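Local coordinates for putative redox protein (Lactobacillus casei, PDB 2QL8) that is a putative redox protein of the OsmC/Ohr family, probably reducing peroxides through a pair of cysteines as its relatives do, at residues H97-V102 / T134-T139; S57-A62 / C121-L126; T15-E20 / Y27-L32. All coordinates share one frame; numbering follows the deposited sequence.

In the fold
From the N terminus of this putative redox protein, a dimer in the crystal, contact 3 comes first: strand 12-18 is met again by residues 27-32 after a short excursion, and the turn is complete before the next contact opens. Contacts 1 and 2 then cross. Helix 48-70 supplies 57-62 and strand 91-102 supplies 97-102; 121-126 comes back to 57-62, closing contact 2 across two strands and a helix, and 134-139 then pairs with 97-102, closing contact 1. Leu60 joins the two, its methyl groups resting on Ala98 and Ile135, so helix 48-70 lies against the mixed sheet. Contact 3 stands apart, but like contact 2 it touches the second subunit.

Contact 1: H97-V102 / T134-T139; sequences HAQVMV and TIETVT
His97 holds CG anti to its backbone N (chi1 -177°), while across the strand boundary Glu136 holds CG between its backbone N and carbonyl carbon (chi1 71°), and from these starting points imidazole and carboxylate meet. His97 NE2 donates to Glu136 OE2 at 2.8 Å, with the oxygen in the plane of the ring, although ring and carboxylate planes are 65° apart. The same oxygen takes a second bond from Gln99 NE2, 2.9 Å from Glu136 OE2. The two donors come from above opposite faces of the carboxylate, which would limit its freedom to turn. On the other side of the imidazole, His97 ND1 and Thr134 OG1 are hydrogen-bonded at 2.7 Å, so both ring nitrogens are engaged. The other amide atom of Gln99, OE1, accepts from Arg80 NH2 of strand 77-88.

The principle behind this polar row is register. In a parallel pair, His97 stands opposite Thr134 and Gln99 opposite Glu136, all four facing the same way. Their backbones are stitched by Ala98 N to Thr134 O, Glu136 N to Ala98 O, Val100 N to Glu136 O and Val138 N to Val100 O. Beyond the last of these, a water accepts from Val102 N and donates to Val138 O, carrying the pairing past its end.

The reverse face is largely apolar. Val100 CG2 touches Ile135 CD1 at 3.9 Å, and Ala98 CB lies equally near Ile135 CG1; helices 48-70 and 107-120 pack over this side, where Thr137 OG1 is hydrogen-bonded to Thr114 of helix 107-120. The pair thus has one face under helices and another that carries the histidine-glutamate-glutamine network, consistent with the helix-backed sheet of the alpha+beta OsmC/Ohr fold.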
loop_
_atom_site.group_PDB
_atom_site.type_symbol
_atom_site.label_atom_id
_atom_site.label_comp_id
_atom_site.label_asym_id
_atom_site.label_seq_id
_atom_site.Cartn_x
_atom_site.Cartn_y
_atom_site.Cartn_z
ATOM N N HIS A 97 -1.561 7.566 9.273
ATOM C CA HIS A 97 -2.512 8.613 9.678
ATOM C C HIS A 97 -2.971 9.405 8.460
ATOM O O HIS A 97 -2.137 10.031 7.775
ATOM C CB HIS A 97 -1.893 9.566 10.713
ATOM C CG HIS A 97 -2.878 10.589 11.184
ATOM N ND1 HIS A 97 -3.961 10.259 11.973
ATOM C CD2 HIS A 97 -2.950 11.922 10.960
ATOM C CE1 HIS A 97 -4.654 11.364 12.227
ATOM N NE2 HIS A 97 -4.073 12.376 11.608
ATOM N N ALA A 98 -4.288 9.374 8.174
ATOM C CA ALA A 98 -4.818 10.078 7.020
ATOM C C ALA A 98 -5.521 11.367 7.495
ATOM O O ALA A 98 -6.182 11.380 8.539
ATOM C CB ALA A 98 -5.820 9.195 6.248
ATOM N N GLN A 99 -5.368 12.410 6.688
ATOM C CA GLN A 99 -6.054 13.683 6.896
ATOM C C GLN A 99 -6.844 13.998 5.646
ATOM O O GLN A 99 -6.313 13.970 4.531
ATOM C CB GLN A 99 -5.031 14.790 7.193
ATOM C CG GLN A 99 -4.364 14.633 8.538
ATOM C CD GLN A 99 -3.377 15.725 8.800
ATOM O OE1 GLN A 99 -2.727 16.199 7.877
ATOM N NE2 GLN A 99 -3.286 16.152 10.042
ATOM N N VAL A 100 -8.113 14.364 5.839
ATOM C CA VAL A 100 -9.022 14.605 4.728
ATOM C C VAL A 100 -9.557 16.035 4.861
ATOM O O VAL A 100 -10.030 16.432 5.922
ATOM C CB VAL A 100 -10.204 13.608 4.750
ATOM C CG1 VAL A 100 -11.196 13.928 3.589
ATOM C CG2 VAL A 100 -9.674 12.144 4.683
HETATM N N MSE A 101 -9.478 16.772 3.767
HETATM C CA MSE A 101 -10.100 18.105 3.676
HETATM C C MSE A 101 -11.100 18.144 2.519
HETATM O O MSE A 101 -10.909 17.472 1.512
HETATM C CB MSE A 101 -9.040 19.195 3.523
HETATM C CG MSE A 101 -8.214 19.125 2.245
HETATM SE SE MSE A 101 -6.883 20.500 2.215
HETATM C CE MSE A 101 -8.020 21.982 2.046
ATOM N N VAL A 102 -12.185 18.927 2.668
ATOM C CA VAL A 102 -13.115 19.182 1.560
ATOM C C VAL A 102 -13.306 20.679 1.533
ATOM O O VAL A 102 -14.011 21.200 2.353
ATOM C CB VAL A 102 -14.471 18.425 1.694
ATOM C CG1 VAL A 102 -15.309 18.620 0.430
ATOM C CG2 VAL A 102 -14.228 16.920 2.036
ATOM N N THR A 134 -5.248 5.627 11.743
ATOM C CA THR A 134 -6.170 6.686 12.172
ATOM C C THR A 134 -6.466 7.628 11.016
ATOM O O THR A 134 -5.673 7.771 10.081
ATOM C CB THR A 134 -5.567 7.461 13.389
ATOM O OG1 THR A 134 -4.230 7.863 13.092
ATOM C CG2 THR A 134 -5.572 6.578 14.627
ATOM N N ILE A 135 -7.619 8.314 11.114
ATOM C CA ILE A 135 -8.062 9.229 10.096
ATOM C C ILE A 135 -8.749 10.415 10.781
ATOM O O ILE A 135 -9.456 10.222 11.778
ATOM C CB ILE A 135 -8.983 8.521 9.029
ATOM C CG1 ILE A 135 -9.341 9.466 7.899
ATOM C CG2 ILE A 135 -10.202 7.889 9.669
ATOM C CD1 ILE A 135 -9.940 8.770 6.670
ATOM N N GLU A 136 -8.551 11.592 10.223
ATOM C CA GLU A 136 -9.177 12.802 10.744
ATOM C C GLU A 136 -9.529 13.755 9.599
ATOM O O GLU A 136 -8.962 13.698 8.524
ATOM C CB GLU A 136 -8.265 13.492 11.758
ATOM C CG GLU A 136 -7.096 14.124 11.149
ATOM C CD GLU A 136 -6.264 14.987 12.133
ATOM O OE1 GLU A 136 -6.820 15.682 13.016
ATOM O OE2 GLU A 136 -5.044 15.003 11.979
ATOM N N THR A 137 -10.439 14.694 9.903
ATOM C CA THR A 137 -10.844 15.759 9.021
ATOM C C THR A 137 -10.132 17.016 9.465
ATOM O O THR A 137 -10.072 17.295 10.650
ATOM C CB THR A 137 -12.376 15.974 9.101
ATOM O OG1 THR A 137 -13.044 14.714 8.904
ATOM C CG2 THR A 137 -12.816 17.003 8.067
ATOM N N VAL A 138 -9.600 17.732 8.488
ATOM C CA VAL A 138 -8.882 18.984 8.700
ATOM C C VAL A 138 -9.398 20.062 7.761
ATOM O O VAL A 138 -10.045 19.795 6.757
ATOM C CB VAL A 138 -7.361 18.781 8.519
ATOM C CG1 VAL A 138 -6.872 17.711 9.501
ATOM C CG2 VAL A 138 -7.011 18.457 7.041
ATOM N N THR A 139 -9.108 21.322 8.075
ATOM C CA THR A 139 -9.521 22.386 7.155
ATOM C C THR A 139 -8.439 22.641 6.093
ATOM O O THR A 139 -8.756 23.065 4.995
ATOM C CB THR A 139 -9.878 23.674 7.931
ATOM O OG1 THR A 139 -8.723 24.096 8.632
ATOM C CG2 THR A 139 -10.967 23.414 8.942
HETATM O O HOH W 1 -12.245 20.372 5.135
#

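Contact 2: S57-A62 / C121-L126; sequences STCLEA and CPVSKL. With BEZ (benzoic acid), chain C.
Cys121 SG accepts from Ser124 N at 3.4 Å, nearly straight at 165°, and lies equally near Cys59 SG. Cys121 is at the N-cap of helix 122-127, and this is a capping bond, with sulfur in the role more often played by oxygen. The setting is the cysteine pair of the OsmC/Ohr fold: one cysteine on a long helix, the other at the start of a second helix. In relatives the two serve thiol-dependent peroxide reduction, and a similar use is probable here. The sulfurs are in van der Waals contact and too far apart for a disulfide.

The short helical segments run at 122° to each other, their axes 8.9 Å apart at closest approach, and the cysteines bridge the interval. Cys59 SG stands anti to its backbone N (chi1 -161°), a setting that brings it against Pro122 CD at 3.5 Å as well as against its sulfur partner. Behind it, Cys59 CB packs on Val123 CG2. Leu60 CD2 rests 3.7 Å from Cys121 CB. These apolar neighbours pack around the sulfurs, though an ethanediol, probably from the crystallisation liquor, also reaches Cys59. The whole contact is buried.

Benzoic acid occupies a pocket bordering the pair. It is hydrogen-bonded to Arg120 and to the backbone N of Ala90 of the second subunit, so the site draws on both chains. Phe94 of that subunit also packs on Pro122 and Val123. The ring end of the ligand reaches inward between the segments: Pro122 CD is 3.8 Å from its C5, and Ala62 CB approaches its C4 to 4.0 Å.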
loop_
_atom_site.group_PDB
_atom_site.type_symbol
_atom_site.label_atom_id
_atom_site.label_comp_id
_atom_site.label_asym_id
_atom_site.label_seq_id
_atom_site.Cartn_x
_atom_site.Cartn_y
_atom_site.Cartn_z
ATOM N N SER A 57 -3.695 7.478 0.030
ATOM C CA SER A 57 -4.129 8.836 -0.336
ATOM C C SER A 57 -4.939 8.814 -1.631
ATOM O O SER A 57 -5.978 9.487 -1.744
ATOM C CB SER A 57 -2.921 9.807 -0.401
ATOM O OG SER A 57 -2.003 9.480 -1.448
ATOM N N THR A 58 -4.464 8.050 -2.627
ATOM C CA THR A 58 -5.155 7.962 -3.916
ATOM C C THR A 58 -6.504 7.286 -3.776
ATOM O O THR A 58 -7.497 7.738 -4.381
ATOM C CB THR A 58 -4.252 7.274 -4.970
ATOM O OG1 THR A 58 -3.050 8.046 -5.114
ATOM C CG2 THR A 58 -4.939 7.128 -6.318
ATOM N N CYS A 59 -6.538 6.201 -2.996
ATOM C CA CYS A 59 -7.790 5.478 -2.819
ATOM C C CYS A 59 -8.839 6.317 -2.054
ATOM O O CYS A 59 -10.032 6.393 -2.452
ATOM C CB CYS A 59 -7.562 4.150 -2.116
ATOM S SG CYS A 59 -8.880 2.958 -2.321
ATOM N N LEU A 60 -8.390 6.980 -0.996
ATOM C CA LEU A 60 -9.273 7.830 -0.235
ATOM C C LEU A 60 -9.812 8.967 -1.103
ATOM O O LEU A 60 -11.007 9.297 -1.059
ATOM C CB LEU A 60 -8.596 8.383 1.013
ATOM C CG LEU A 60 -8.543 7.459 2.234
ATOM C CD1 LEU A 60 -7.492 7.998 3.283
ATOM C CD2 LEU A 60 -9.922 7.167 2.858
ATOM N N GLU A 61 -8.914 9.565 -1.890
ATOM C CA GLU A 61 -9.272 10.688 -2.743
ATOM C C GLU A 61 -10.301 10.246 -3.812
ATOM O O GLU A 61 -11.277 10.963 -4.094
ATOM C CB GLU A 61 -8.017 11.311 -3.358
ATOM C CG GLU A 61 -8.289 12.533 -4.295
ATOM C CD GLU A 61 -8.633 13.818 -3.566
ATOM O OE1 GLU A 61 -9.039 13.770 -2.378
ATOM O OE2 GLU A 61 -8.493 14.885 -4.254
ATOM N N ALA A 62 -10.092 9.068 -4.407
ATOM C CA ALA A 62 -11.045 8.500 -5.392
ATOM C C ALA A 62 -12.391 8.250 -4.748
ATOM O O ALA A 62 -13.460 8.504 -5.334
ATOM C CB ALA A 62 -10.511 7.205 -6.018
ATOM N N CYS A 121 -13.557 3.140 1.367
ATOM C CA CYS A 121 -12.266 3.061 0.695
ATOM C C CYS A 121 -11.632 1.675 0.893
ATOM O O CYS A 121 -11.442 1.244 2.036
ATOM C CB CYS A 121 -11.355 4.146 1.265
ATOM S SG CYS A 121 -9.583 3.978 0.885
ATOM N N PRO A 122 -11.367 0.943 -0.218
ATOM C CA PRO A 122 -10.743 -0.388 -0.027
ATOM C C PRO A 122 -9.474 -0.450 0.820
ATOM O O PRO A 122 -9.319 -1.387 1.599
ATOM C CB PRO A 122 -10.526 -0.860 -1.461
ATOM C CG PRO A 122 -11.689 -0.220 -2.216
ATOM C CD PRO A 122 -11.824 1.151 -1.623
ATOM N N VAL A 123 -8.584 0.509 0.652
ATOM C CA VAL A 123 -7.312 0.435 1.392
ATOM C C VAL A 123 -7.591 0.719 2.879
ATOM O O VAL A 123 -7.037 0.078 3.758
ATOM C CB VAL A 123 -6.203 1.331 0.793
ATOM C CG1 VAL A 123 -4.897 1.205 1.636
ATOM C CG2 VAL A 123 -5.939 0.979 -0.703
ATOM N N SER A 124 -8.477 1.682 3.137
ATOM C CA SER A 124 -8.885 1.980 4.481
ATOM C C SER A 124 -9.474 0.723 5.163
ATOM O O SER A 124 -9.153 0.406 6.310
ATOM C CB SER A 124 -9.841 3.178 4.418
ATOM O OG SER A 124 -10.267 3.635 5.680
ATOM N N LYS A 125 -10.314 -0.011 4.422
ATOM C CA LYS A 125 -10.890 -1.225 4.964
ATOM C C LYS A 125 -9.805 -2.276 5.288
ATOM O O LYS A 125 -9.899 -2.979 6.294
ATOM C CB LYS A 125 -11.909 -1.817 3.994
ATOM C CG LYS A 125 -13.161 -1.031 3.831
ATOM C CD LYS A 125 -14.042 -1.866 2.800
ATOM C CE LYS A 125 -15.064 -1.151 2.198
ATOM N NZ LYS A 125 -15.892 -2.064 1.412
ATOM N N LEU A 126 -8.764 -2.393 4.442
ATOM C CA LEU A 126 -7.686 -3.358 4.715
ATOM C C LEU A 126 -6.951 -3.011 6.006
ATOM O O LEU A 126 -6.467 -3.909 6.660
ATOM C CB LEU A 126 -6.665 -3.365 3.582
ATOM C CG LEU A 126 -7.144 -3.980 2.256
ATOM C CD1 LEU A 126 -6.025 -3.818 1.180
ATOM C CD2 LEU A 126 -7.623 -5.428 2.364
HETATM C C BEZ C . -17.122 3.597 -3.792
HETATM O O1 BEZ C . -18.168 3.649 -4.539
HETATM O O2 BEZ C . -17.213 3.256 -2.676
HETATM C C1 BEZ C . -15.740 3.859 -4.285
HETATM C C2 BEZ C . -15.605 4.524 -5.516
HETATM C C3 BEZ C . -14.325 4.770 -6.009
HETATM C C4 BEZ C . -13.208 4.351 -5.271
HETATM C C5 BEZ C . -13.366 3.683 -4.048
HETATM C C6 BEZ C . -14.594 3.438 -3.525
#

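Contact 3: T15-E20 / Y27-L32; sequences TAINDE and YIPGGL. With EDO (1,2-ethanediol), chain D.
Ile17 and Tyr27 exchange two backbone hydrogen bonds, Ile17 N to Tyr27 O at 2.8 Å and Tyr27 N to Ile17 O at 2.9 Å. This is a single antiparallel bridge of the hydrogen-bonded kind, and a type II beta turn from Ile28 to Gly31 follows directly. Within the turn Gly31 N donates to Ile28 O, while Gly30 adopts the positive phi that suits glycine. An ethanediol molecule, probably from the crystallisation liquor, bridges the loop, accepting from Gly30 N and donating to Gly31 O.

Side chains extend the pairing outward. Tyr27 CG sits between the backbone N and carbonyl carbon (chi1 64°), and the ring and the Ile17 side chain lie side by side, pointing the same way. Ile17 CB stands over one ring face in a CH-pi contact, 4.2 Å from the ring centroid and offset toward the rim. An alanine in place of Tyr27 would probably leave that flank of Ile17 without its aromatic cover, although the backbone bonds could remain. Further along, Ile17 CD1 meets Pro29 CG at 3.8 Å, the two side chains crossing at about a right angle.

Along the other backbone edge of the strand, Thr15 to Asn18 pair antiparallel with a strand of the second subunit, so the sheet passes through the interface. Ala16 CB packs on Ile28 CD1. Beside them Thr15 O is buried without a hydrogen-bonding partner, probably because the residue across from it, Pro29, has no N-H; instead Pro29 CD lies 3.2 Å from Thr15 O, and Ile28 CD1 is 3.3 Å from the same oxygen.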
loop_
_atom_site.group_PDB
_atom_site.type_symbol
_atom_site.label_atom_id
_atom_site.label_comp_id
_atom_site.label_asym_id
_atom_site.label_seq_id
_atom_site.Cartn_x
_atom_site.Cartn_y
_atom_site.Cartn_z
ATOM N N THR A 15 -0.399 -6.974 -10.822
ATOM C CA THR A 15 0.686 -7.614 -10.096
ATOM C C THR A 15 1.839 -6.610 -9.940
ATOM O O THR A 15 2.013 -5.715 -10.776
ATOM C CB THR A 15 1.181 -8.944 -10.739
ATOM O OG1 THR A 15 1.915 -8.626 -11.932
ATOM C CG2 THR A 15 0.062 -9.924 -11.028
ATOM N N ALA A 16 2.627 -6.821 -8.884
ATOM C CA ALA A 16 3.825 -6.026 -8.579
ATOM C C ALA A 16 4.935 -6.991 -8.169
ATOM O O ALA A 16 4.688 -7.958 -7.435
ATOM C CB ALA A 16 3.558 -5.053 -7.455
ATOM N N ILE A 17 6.159 -6.719 -8.629
ATOM C CA ILE A 17 7.306 -7.560 -8.314
ATOM C C ILE A 17 8.441 -6.734 -7.708
ATOM O O ILE A 17 8.717 -5.604 -8.176
ATOM C CB ILE A 17 7.788 -8.319 -9.571
ATOM C CG1 ILE A 17 6.691 -9.262 -10.090
ATOM C CG2 ILE A 17 9.114 -9.057 -9.284
ATOM C CD1 ILE A 17 6.996 -9.985 -11.455
ATOM N N ASN A 18 9.108 -7.316 -6.713
ATOM C CA ASN A 18 10.414 -6.810 -6.313
ATOM C C ASN A 18 11.335 -8.031 -6.187
ATOM O O ASN A 18 11.114 -8.926 -5.372
ATOM C CB ASN A 18 10.350 -5.993 -5.025
ATOM C CG ASN A 18 11.654 -5.286 -4.706
ATOM O OD1 ASN A 18 12.749 -5.825 -4.928
ATOM N ND2 ASN A 18 11.540 -4.091 -4.174
ATOM N N ASP A 19 12.368 -8.055 -7.011
ATOM C CA ASP A 19 13.362 -9.125 -6.962
ATOM C C ASP A 19 14.799 -8.642 -6.803
ATOM O O ASP A 19 15.758 -9.380 -7.102
ATOM C CB ASP A 19 13.161 -10.014 -8.165
ATOM C CG ASP A 19 13.414 -9.341 -9.486
ATOM O OD1 ASP A 19 13.894 -8.192 -9.570
ATOM O OD2 ASP A 19 13.135 -10.003 -10.497
ATOM N N GLU A 20 14.945 -7.468 -6.208
ATOM C CA GLU A 20 16.242 -6.845 -6.008
ATOM C C GLU A 20 16.615 -6.576 -4.560
ATOM O O GLU A 20 15.850 -6.849 -3.653
ATOM C CB GLU A 20 16.325 -5.546 -6.861
ATOM C CG GLU A 20 16.195 -5.766 -8.360
ATOM C CD GLU A 20 16.149 -4.478 -9.172
ATOM O OE1 GLU A 20 16.913 -3.538 -8.871
ATOM O OE2 GLU A 20 15.316 -4.394 -10.097
ATOM N N TYR A 27 8.407 -3.065 -9.590
ATOM C CA TYR A 27 7.680 -2.753 -10.804
ATOM C C TYR A 27 6.408 -3.532 -10.992
ATOM O O TYR A 27 6.217 -4.597 -10.481
ATOM C CB TYR A 27 8.578 -2.961 -12.035
ATOM C CG TYR A 27 9.030 -4.400 -12.244
ATOM C CD1 TYR A 27 10.119 -4.897 -11.572
ATOM C CD2 TYR A 27 8.346 -5.249 -13.103
ATOM C CE1 TYR A 27 10.539 -6.219 -11.778
ATOM C CE2 TYR A 27 8.737 -6.543 -13.294
ATOM C CZ TYR A 27 9.854 -7.026 -12.631
ATOM O OH TYR A 27 10.262 -8.343 -12.877
ATOM N N ILE A 28 5.537 -2.903 -11.757
ATOM C CA ILE A 28 4.333 -3.526 -12.291
ATOM C C ILE A 28 4.724 -4.082 -13.663
ATOM O O ILE A 28 5.131 -3.323 -14.538
ATOM C CB ILE A 28 3.203 -2.475 -12.493
ATOM C CG1 ILE A 28 2.905 -1.687 -11.201
ATOM C CG2 ILE A 28 1.932 -3.111 -13.069
ATOM C CD1 ILE A 28 2.554 -2.562 -9.995
ATOM N N PRO A 29 4.624 -5.400 -13.844
ATOM C CA PRO A 29 4.924 -5.955 -15.180
ATOM C C PRO A 29 4.040 -5.270 -16.217
ATOM O O PRO A 29 2.817 -5.184 -16.024
ATOM C CB PRO A 29 4.569 -7.431 -15.019
ATOM C CG PRO A 29 4.841 -7.718 -13.584
ATOM C CD PRO A 29 4.365 -6.464 -12.861
ATOM N N GLY A 30 4.667 -4.770 -17.285
ATOM C CA GLY A 30 3.930 -4.032 -18.308
ATOM C C GLY A 30 3.669 -2.576 -17.963
ATOM O O GLY A 30 3.065 -1.852 -18.763
ATOM N N GLY A 31 4.082 -2.139 -16.771
ATOM C CA GLY A 31 3.738 -0.818 -16.264
ATOM C C GLY A 31 4.863 -0.119 -15.516
ATOM O O GLY A 31 6.052 -0.268 -15.854
ATOM N N LEU A 32 4.479 0.638 -14.490
ATOM C CA LEU A 32 5.367 1.535 -13.733
ATOM C C LEU A 32 6.484 0.769 -13.036
ATOM O O LEU A 32 6.236 -0.227 -12.369
ATOM C CB LEU A 32 4.548 2.284 -12.669
ATOM C CG LEU A 32 5.254 3.212 -11.669
ATOM C CD1 LEU A 32 5.937 4.390 -12.435
ATOM C CD2 LEU A 32 4.316 3.667 -10.532
HETATM C C1 EDO D . 8.371 -4.215 -16.802
HETATM O O1 EDO D . 7.411 -5.132 -17.277
HETATM C C2 EDO D . 7.769 -2.812 -16.805
HETATM O O2 EDO D . 7.935 -2.234 -15.510
#